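Local coordinates for protein mitochondrial enolase superfamily member 1 (Homo sapiens, PDB 4A35) that catalyses the magnesium-dependent dehydration of L-fuconate to 2-keto-3-deoxy-L-fuconate, a step in the catabolism of L-fucose, at residues 106-110 with 308-312; 65-70 with 111-115; 184-190 with 405-409. One frame throughout, in Å; residues are numbered along the deposited sequence. Where two conformers were deposited one is given.

Contact 1: 106-110 with 308-312; sequences GPEKG and CHNRV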
loop_
_atom_site.group_PDB
_atom_site.type_symbol
_atom_site.label_atom_id
_atom_site.label_comp_id
_atom_site.label_asym_id
_atom_site.label_seq_id
_atom_site.Cartn_x
_atom_site.Cartn_y
_atom_site.Cartn_z
ATOM N N GLY A 106 5.348 -0.266 -4.524
ATOM C CA GLY A 106 4.541 0.479 -3.562
ATOM C C GLY A 106 3.466 1.143 -4.423
ATOM O O GLY A 106 2.570 0.458 -4.923
ATOM N N PRO A 107 3.605 2.455 -4.757
ATOM C CA PRO A 107 4.604 3.390 -4.225
ATOM C C PRO A 107 4.241 3.893 -2.828
ATOM O O PRO A 107 3.059 4.171 -2.526
ATOM C CB PRO A 107 4.565 4.580 -5.218
ATOM C CG PRO A 107 3.354 4.384 -6.067
ATOM C CD PRO A 107 2.640 3.139 -5.642
ATOM N N GLU A 108 5.279 4.033 -1.962
ATOM C CA GLU A 108 5.130 4.553 -0.600
ATOM C C GLU A 108 3.991 3.850 0.181
ATOM O O GLU A 108 3.163 4.483 0.845
ATOM C CB GLU A 108 4.950 6.082 -0.593
ATOM C CG GLU A 108 6.257 6.816 -0.860
ATOM C CD GLU A 108 6.222 8.247 -0.360
ATOM O OE1 GLU A 108 5.473 9.058 -0.947
ATOM O OE2 GLU A 108 6.863 8.539 0.671
ATOM N N LYS A 109 3.988 2.495 0.123
ATOM C CA LYS A 109 3.010 1.693 0.877
ATOM C C LYS A 109 3.495 0.262 0.999
ATOM O O LYS A 109 4.262 -0.215 0.174
ATOM C CB LYS A 109 1.618 1.723 0.207
ATOM C CG LYS A 109 1.587 1.018 -1.162
ATOM C CD LYS A 109 0.241 1.290 -1.923
ATOM C CE LYS A 109 0.098 2.725 -2.381
ATOM N NZ LYS A 109 -0.947 2.795 -3.435
ATOM N N GLY A 110 2.977 -0.449 1.982
ATOM C CA GLY A 110 3.355 -1.831 2.154
ATOM C C GLY A 110 4.826 -2.042 2.482
ATOM O O GLY A 110 5.512 -1.171 3.086
ATOM N N CYS A 308 -2.180 3.610 8.433
ATOM C CA CYS A 308 -2.306 4.589 7.377
ATOM C C CYS A 308 -0.961 4.666 6.633
ATOM O O CYS A 308 0.044 5.024 7.261
ATOM C CB CYS A 308 -2.677 5.924 7.982
ATOM S SG CYS A 308 -2.746 7.213 6.763
ATOM N N HIS A 309 -0.905 4.230 5.400
ATOM C CA HIS A 309 0.382 4.013 4.713
ATOM C C HIS A 309 1.279 5.212 4.355
ATOM O O HIS A 309 2.505 5.018 4.244
ATOM C CB HIS A 309 0.232 3.038 3.516
ATOM C CG HIS A 309 -0.724 3.480 2.449
ATOM N ND1 HIS A 309 -0.323 4.344 1.452
ATOM C CD2 HIS A 309 -2.032 3.187 2.275
ATOM C CE1 HIS A 309 -1.378 4.529 0.677
ATOM N NE2 HIS A 309 -2.438 3.889 1.143
ATOM N N ASN A 310 0.729 6.422 4.143
ATOM C CA ASN A 310 1.610 7.551 3.817
ATOM C C ASN A 310 0.858 8.845 4.102
ATOM O O ASN A 310 -0.320 8.816 4.512
ATOM C CB ASN A 310 2.185 7.468 2.374
ATOM C CG ASN A 310 1.165 7.557 1.253
ATOM O OD1 ASN A 310 0.118 8.211 1.396
ATOM N ND2 ASN A 310 1.413 6.831 0.158
ATOM N N ARG A 311 1.528 9.970 3.853
ATOM C CA ARG A 311 1.012 11.311 4.164
ATOM C C ARG A 311 -0.197 11.688 3.269
ATOM O O ARG A 311 -0.941 12.599 3.638
ATOM C CB ARG A 311 2.129 12.351 3.978
ATOM C CG ARG A 311 2.666 12.445 2.526
ATOM C CD ARG A 311 3.926 13.308 2.406
ATOM N NE ARG A 311 4.378 13.391 1.011
ATOM C CZ ARG A 311 4.978 12.404 0.339
ATOM N NH1 ARG A 311 5.288 11.266 0.948
ATOM N NH2 ARG A 311 5.247 12.542 -0.945
ATOM N N VAL A 312 -0.349 11.038 2.086
ATOM C CA VAL A 312 -1.474 11.360 1.162
ATOM C C VAL A 312 -2.776 10.902 1.811
ATOM O O VAL A 312 -3.781 11.585 1.709
ATOM C CB VAL A 312 -1.255 10.802 -0.283
ATOM C CG1 VAL A 312 -2.396 11.174 -1.264
ATOM C CG2 VAL A 312 0.075 11.327 -0.834
HETATM O O HOH W 1 6.176 11.068 -3.269
#

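Contact 2: 65-70 with 111-115; sequences VVVCAV and VVHLA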
loop_
_atom_site.group_PDB
_atom_site.type_symbol
_atom_site.label_atom_id
_atom_site.label_comp_id
_atom_site.label_asym_id
_atom_site.label_seq_id
_atom_site.Cartn_x
_atom_site.Cartn_y
_atom_site.Cartn_z
ATOM N N VAL A 65 10.252 -10.728 4.143
ATOM C CA VAL A 65 9.942 -9.945 2.929
ATOM C C VAL A 65 10.468 -8.490 3.091
ATOM O O VAL A 65 11.059 -7.883 2.151
ATOM C CB VAL A 65 8.418 -10.023 2.588
ATOM C CG1 VAL A 65 8.130 -9.283 1.292
ATOM C CG2 VAL A 65 7.925 -11.475 2.515
ATOM N N VAL A 66 10.245 -7.919 4.282
ATOM C CA VAL A 66 10.750 -6.580 4.661
ATOM C C VAL A 66 12.306 -6.582 4.587
ATOM O O VAL A 66 12.908 -5.673 3.981
ATOM C CB VAL A 66 10.208 -6.126 6.045
ATOM C CG1 VAL A 66 10.817 -4.798 6.456
ATOM C CG2 VAL A 66 8.666 -6.045 6.038
ATOM N N VAL A 67 12.962 -7.598 5.203
ATOM C CA VAL A 67 14.421 -7.765 5.149
ATOM C C VAL A 67 14.878 -7.737 3.665
ATOM O O VAL A 67 15.801 -7.006 3.324
ATOM C CB VAL A 67 14.884 -9.055 5.908
ATOM C CG1 VAL A 67 16.348 -9.390 5.589
ATOM C CG2 VAL A 67 14.687 -8.869 7.414
ATOM N N CYS A 68 14.184 -8.478 2.777
ATOM C CA CYS A 68 14.486 -8.493 1.345
ATOM C C CYS A 68 14.450 -7.074 0.730
ATOM O O CYS A 68 15.332 -6.686 -0.051
ATOM C CB CYS A 68 13.497 -9.404 0.621
ATOM S SG CYS A 68 14.012 -9.817 -1.059
ATOM N N ALA A 69 13.425 -6.313 1.106
ATOM C CA ALA A 69 13.234 -4.968 0.562
ATOM C C ALA A 69 14.288 -4.003 1.155
ATOM O O ALA A 69 14.743 -3.105 0.421
ATOM C CB ALA A 69 11.814 -4.483 0.861
ATOM N N VAL A 70 14.724 -4.216 2.425
ATOM C CA VAL A 70 15.817 -3.408 2.997
ATOM C C VAL A 70 17.089 -3.661 2.108
ATOM O O VAL A 70 17.763 -2.710 1.697
ATOM C CB VAL A 70 16.084 -3.664 4.507
ATOM C CG1 VAL A 70 17.408 -2.956 4.947
ATOM C CG2 VAL A 70 14.892 -3.161 5.352
ATOM N N VAL A 111 5.313 -3.203 2.031
ATOM C CA VAL A 111 6.676 -3.695 2.320
ATOM C C VAL A 111 7.748 -2.656 2.018
ATOM O O VAL A 111 8.628 -2.397 2.868
ATOM C CB VAL A 111 6.965 -5.010 1.572
ATOM C CG1 VAL A 111 8.477 -5.308 1.551
ATOM C CG2 VAL A 111 6.190 -6.155 2.235
ATOM N N VAL A 112 7.669 -2.052 0.845
ATOM C CA VAL A 112 8.752 -1.146 0.407
ATOM C C VAL A 112 8.837 0.089 1.352
ATOM O O VAL A 112 9.952 0.523 1.659
ATOM C CB VAL A 112 8.631 -0.742 -1.099
ATOM C CG1 VAL A 112 7.461 0.219 -1.338
ATOM C CG2 VAL A 112 9.963 -0.169 -1.630
ATOM N N HIS A 113 7.693 0.556 1.865
ATOM C CA HIS A 113 7.693 1.721 2.776
ATOM C C HIS A 113 8.144 1.326 4.185
ATOM O O HIS A 113 8.862 2.101 4.852
ATOM C CB HIS A 113 6.344 2.424 2.787
ATOM C CG HIS A 113 6.466 3.919 2.905
ATOM N ND1 HIS A 113 7.303 4.645 2.072
ATOM C CD2 HIS A 113 5.733 4.784 3.654
ATOM C CE1 HIS A 113 7.161 5.908 2.446
ATOM N NE2 HIS A 113 6.175 6.041 3.347
ATOM N N LEU A 114 7.735 0.130 4.661
ATOM C CA LEU A 114 8.231 -0.390 5.950
ATOM C C LEU A 114 9.767 -0.499 5.916
ATOM O O LEU A 114 10.453 -0.008 6.839
ATOM C CB LEU A 114 7.617 -1.777 6.215
ATOM C CG LEU A 114 6.073 -1.780 6.430
ATOM C CD1 LEU A 114 5.615 -3.168 6.772
ATOM C CD2 LEU A 114 5.670 -0.857 7.625
ATOM N N ALA A 115 10.313 -1.036 4.800
ATOM C CA ALA A 115 11.742 -1.138 4.629
ATOM C C ALA A 115 12.395 0.249 4.602
ATOM O O ALA A 115 13.447 0.448 5.195
ATOM C CB ALA A 115 12.077 -1.915 3.353
#

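Contact 3: 184-190 with 405-409; sequences LAQGYPA and ASYMP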
loop_
_atom_site.group_PDB
_atom_site.type_symbol
_atom_site.label_atom_id
_atom_site.label_comp_id
_atom_site.label_asym_id
_atom_site.label_seq_id
_atom_site.Cartn_x
_atom_site.Cartn_y
_atom_site.Cartn_z
ATOM N N LEU A 184 10.777 17.787 30.555
ATOM C CA LEU A 184 11.831 17.192 31.366
ATOM C C LEU A 184 11.363 16.974 32.797
ATOM O O LEU A 184 11.785 16.020 33.436
ATOM C CB LEU A 184 13.105 18.076 31.337
ATOM C CG LEU A 184 13.800 18.172 29.953
ATOM C CD1 LEU A 184 14.837 19.328 29.939
ATOM C CD2 LEU A 184 14.400 16.786 29.503
ATOM N N ALA A 185 10.458 17.840 33.285
ATOM C CA ALA A 185 10.020 17.739 34.666
ATOM C C ALA A 185 8.918 16.691 34.876
ATOM O O ALA A 185 8.952 16.023 35.905
ATOM C CB ALA A 185 9.566 19.101 35.163
ATOM N N GLN A 186 7.960 16.537 33.927
ATOM C CA GLN A 186 6.783 15.708 34.128
ATOM C C GLN A 186 6.519 14.658 33.047
ATOM O O GLN A 186 5.677 13.796 33.271
ATOM C CB GLN A 186 5.520 16.627 34.250
ATOM C CG GLN A 186 5.653 17.678 35.398
ATOM C CD GLN A 186 5.765 17.107 36.807
ATOM O OE1 GLN A 186 5.378 15.967 37.076
ATOM N NE2 GLN A 186 6.307 17.884 37.730
ATOM N N GLY A 187 7.157 14.779 31.880
ATOM C CA GLY A 187 6.987 13.798 30.821
ATOM C C GLY A 187 5.744 14.003 29.988
ATOM O O GLY A 187 4.950 14.920 30.237
ATOM N N TYR A 188 5.563 13.116 28.994
ATOM C CA TYR A 188 4.456 13.159 28.038
ATOM C C TYR A 188 3.363 12.196 28.491
ATOM O O TYR A 188 3.647 11.021 28.677
ATOM C CB TYR A 188 4.937 12.837 26.609
ATOM C CG TYR A 188 3.939 13.339 25.583
ATOM C CD1 TYR A 188 2.757 12.643 25.337
ATOM C CD2 TYR A 188 4.119 14.570 24.957
ATOM C CE1 TYR A 188 1.776 13.160 24.482
ATOM C CE2 TYR A 188 3.152 15.091 24.091
ATOM C CZ TYR A 188 1.993 14.371 23.840
ATOM O OH TYR A 188 1.043 14.886 22.999
ATOM N N PRO A 189 2.101 12.680 28.635
ATOM C CA PRO A 189 1.036 11.833 29.204
ATOM C C PRO A 189 0.781 10.588 28.339
ATOM O O PRO A 189 0.782 10.675 27.106
ATOM C CB PRO A 189 -0.174 12.776 29.221
ATOM C CG PRO A 189 0.112 13.803 28.092
ATOM C CD PRO A 189 1.596 14.050 28.374
ATOM N N ALA A 190 0.629 9.421 29.005
ATOM C CA ALA A 190 0.386 8.149 28.306
ATOM C C ALA A 190 -0.910 7.460 28.738
ATOM O O ALA A 190 -1.531 7.808 29.738
ATOM C CB ALA A 190 1.563 7.186 28.555
ATOM N N ALA A 405 2.742 7.445 34.784
ATOM C CA ALA A 405 2.029 7.207 33.518
ATOM C C ALA A 405 2.394 8.297 32.460
ATOM O O ALA A 405 1.525 8.794 31.737
ATOM C CB ALA A 405 0.519 7.170 33.761
ATOM N N SER A 406 3.681 8.674 32.430
ATOM C CA SER A 406 4.198 9.687 31.494
ATOM C C SER A 406 5.526 9.254 30.975
ATOM O O SER A 406 6.335 8.699 31.738
ATOM C CB SER A 406 4.327 11.075 32.129
ATOM O OG SER A 406 3.134 11.488 32.774
ATOM N N TYR A 407 5.782 9.591 29.696
ATOM C CA TYR A 407 7.055 9.338 29.027
ATOM C C TYR A 407 8.087 10.391 29.446
ATOM O O TYR A 407 7.981 11.546 29.013
ATOM C CB TYR A 407 6.862 9.395 27.497
ATOM C CG TYR A 407 6.298 8.132 26.889
ATOM C CD1 TYR A 407 7.141 7.115 26.444
ATOM C CD2 TYR A 407 4.922 7.968 26.719
ATOM C CE1 TYR A 407 6.640 6.009 25.737
ATOM C CE2 TYR A 407 4.402 6.846 26.054
ATOM C CZ TYR A 407 5.267 5.863 25.585
ATOM O OH TYR A 407 4.801 4.755 24.919
ATOM N N MET A 408 9.119 9.986 30.192
ATOM C CA MET A 408 10.167 10.925 30.535
ATOM C C MET A 408 11.091 11.060 29.306
ATOM O O MET A 408 11.396 10.026 28.676
ATOM C CB MET A 408 10.911 10.462 31.799
ATOM C CG MET A 408 9.993 10.341 32.996
ATOM S SD MET A 408 8.934 11.777 33.356
ATOM C CE MET A 408 10.201 12.984 33.804
ATOM N N PRO A 409 11.426 12.303 28.886
ATOM C CA PRO A 409 12.234 12.478 27.657
ATOM C C PRO A 409 13.558 11.708 27.670
ATOM O O PRO A 409 14.346 11.870 28.609
ATOM C CB PRO A 409 12.492 13.994 27.606
ATOM C CG PRO A 409 11.388 14.604 28.414
ATOM C CD PRO A 409 11.172 13.606 29.542
#

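Contact 1: 106-110 with 308-312
R311 NH1 is gripped by two carboxylates. E108 is modelled in two conformers; in one of them it reaches the edge of the guanidinium and accepts from NH1 through the syn lone pair of OE1, with R311 NH1 2.9 Å from E108 OE1. Its OE2 accepts only weakly from the same nitrogen; its stronger partner is Y93 OH. The other carboxylate is that of E338, on helix 335-348. Carboxylate and guanidinium planes of E108 and R311 stand 50° apart, so E108 does not lie flat against the arginine. A water ties the same pair together, accepting from R311 NH2 at 2.9 Å and donating to E108 OE1.

N310 works at both ends of its amide. ND2 donates to E108 O over 3.0 Å, coming in from above the carbonyl plane, while OD1 accepts from V312 N at 2.9 Å as the N-cap of helix 311-319. With an alanine in place of N310, the first turn of the helix would probably lose its cap and E108 O its amide donor. In enolase-superfamily terms, a loop of the N-terminal capping domain is here joined to the barrel domain, just beyond strand 301-304.

The K109 chain runs alongside the H309 ring in the same direction. K109 CB is 3.5 Å from H309 ND1 and CD lies over one face of the imidazole; a bend at chi3 (69°) keeps the lysine chain beside the ring. K109 NZ then forms a salt bridge with D283 of the second subunit, whose carboxylate also accepts from N310 ND2, and the H309 ring meets H309 of that subunit at about 90°.

Contact 2: 65-70 with 111-115
V65 and V111 cross at about a right angle, V65 CG1 lying 3.8 Å from V111 CG2. The other branch of V111, CG1, anti to its own backbone nitrogen (chi1 164°), is turned onto helix 63-73, where it meets A69 CB at 3.5 Å and also touches V65 O. One residue thus spreads its two methyls over V65 and A69, a full turn apart on the facing helix.

A115, a turn further along helix 110-131, points its methyl toward the same helix. A115 CB is 3.6 Å from A69 CB and 3.7 Å from V70 CG2, and it sits equally close to the backbone there, 3.6 Å from V70 N. With the alanines A69 and A115 meeting at the crossing, the axes of the two short segments can approach to 8.3 Å, at a crossing angle of -67°.

V66 divides its branches between A115 and L114. Its CG1 lies over the backbone of A115, 4.1 Å from A115 N, while CG2 reaches the end of L114 at CD1 in a looser contact. No hydrogen bond joins the segments; the fit is wholly apolar, apart from the backbone atoms the methyls rest on.

V66 and V70 also pack on the three-stranded antiparallel sheet, V66 on A38, T56 and T58, V70 on L10, V12 and V40. V65 and V111 also reach the second subunit. An antiparallel sheet backed by crossing helices is the architecture of the N-terminal capping domain of the mandelate racemase/muconate lactonizing enzyme family.

Contact 3: 184-190 with 405-409
Y188 and Y407 form an antiparallel hydrogen-bonded pair, with Y188 N donating to Y407 O at 2.9 Å and Y407 N donating back to Y188 O at 2.8 Å. Beyond the non-hydrogen-bonded pair of P189 with S406, A190 N donates to A405 O over 2.9 Å. Y188 O also receives a CA-H...O contact from S406 CA. G187, leaving helix 176-186 with positive phi and no side chain, lets its CA come within 3.1 Å of Y407 O.

These two strands are the middle pair of a four-stranded mixed sheet, 188-192 running parallel to 386-388 and 406-408 antiparallel to 401-402. Y188 is one of three residues, with D373 and S380, of a magnesium site seen in this structure.

Side-chain packing falls in two places. Among the tyrosines, Y188 CB meets Y407 CB, A190 CB lies 3.8 Å from Y407 CE2, and the Y407 ring turns its edge to Y188 O. At the helix end, M408 doubles back through chi2 (-50°) and chi3 (-66°), resting CE against a backbone carbonyl, 3.4 Å from L184 O; the L184 side chain slants across the P409 ring, L184 CD2 3.9 Å from P409 CG. The polar end of Y407 is held separately, its OH hydrogen-bonded to E387 O.

How the contacts relate
Contacts 1 and 2 are both buried and sit on the same side of the chain's centre; the loop 106-110 of contact 1 runs directly into the helix that carries 111-115, and H113 packs against both E108 and H309. Both also touch the second subunit. Their chemistry differs with their place: 106-110 with 308-312 joins two domains through a salt bridge and hydrogen bonds of a side-chain amide, whereas 65-70 with 111-115 lies inside the capping domain and is purely apolar. Contact 3 is on the opposite side, its centre about 30 Å from that of contact 1; it is only partly buried, meets no other subunit, and relies on strand pairing rather than side-chain polarity.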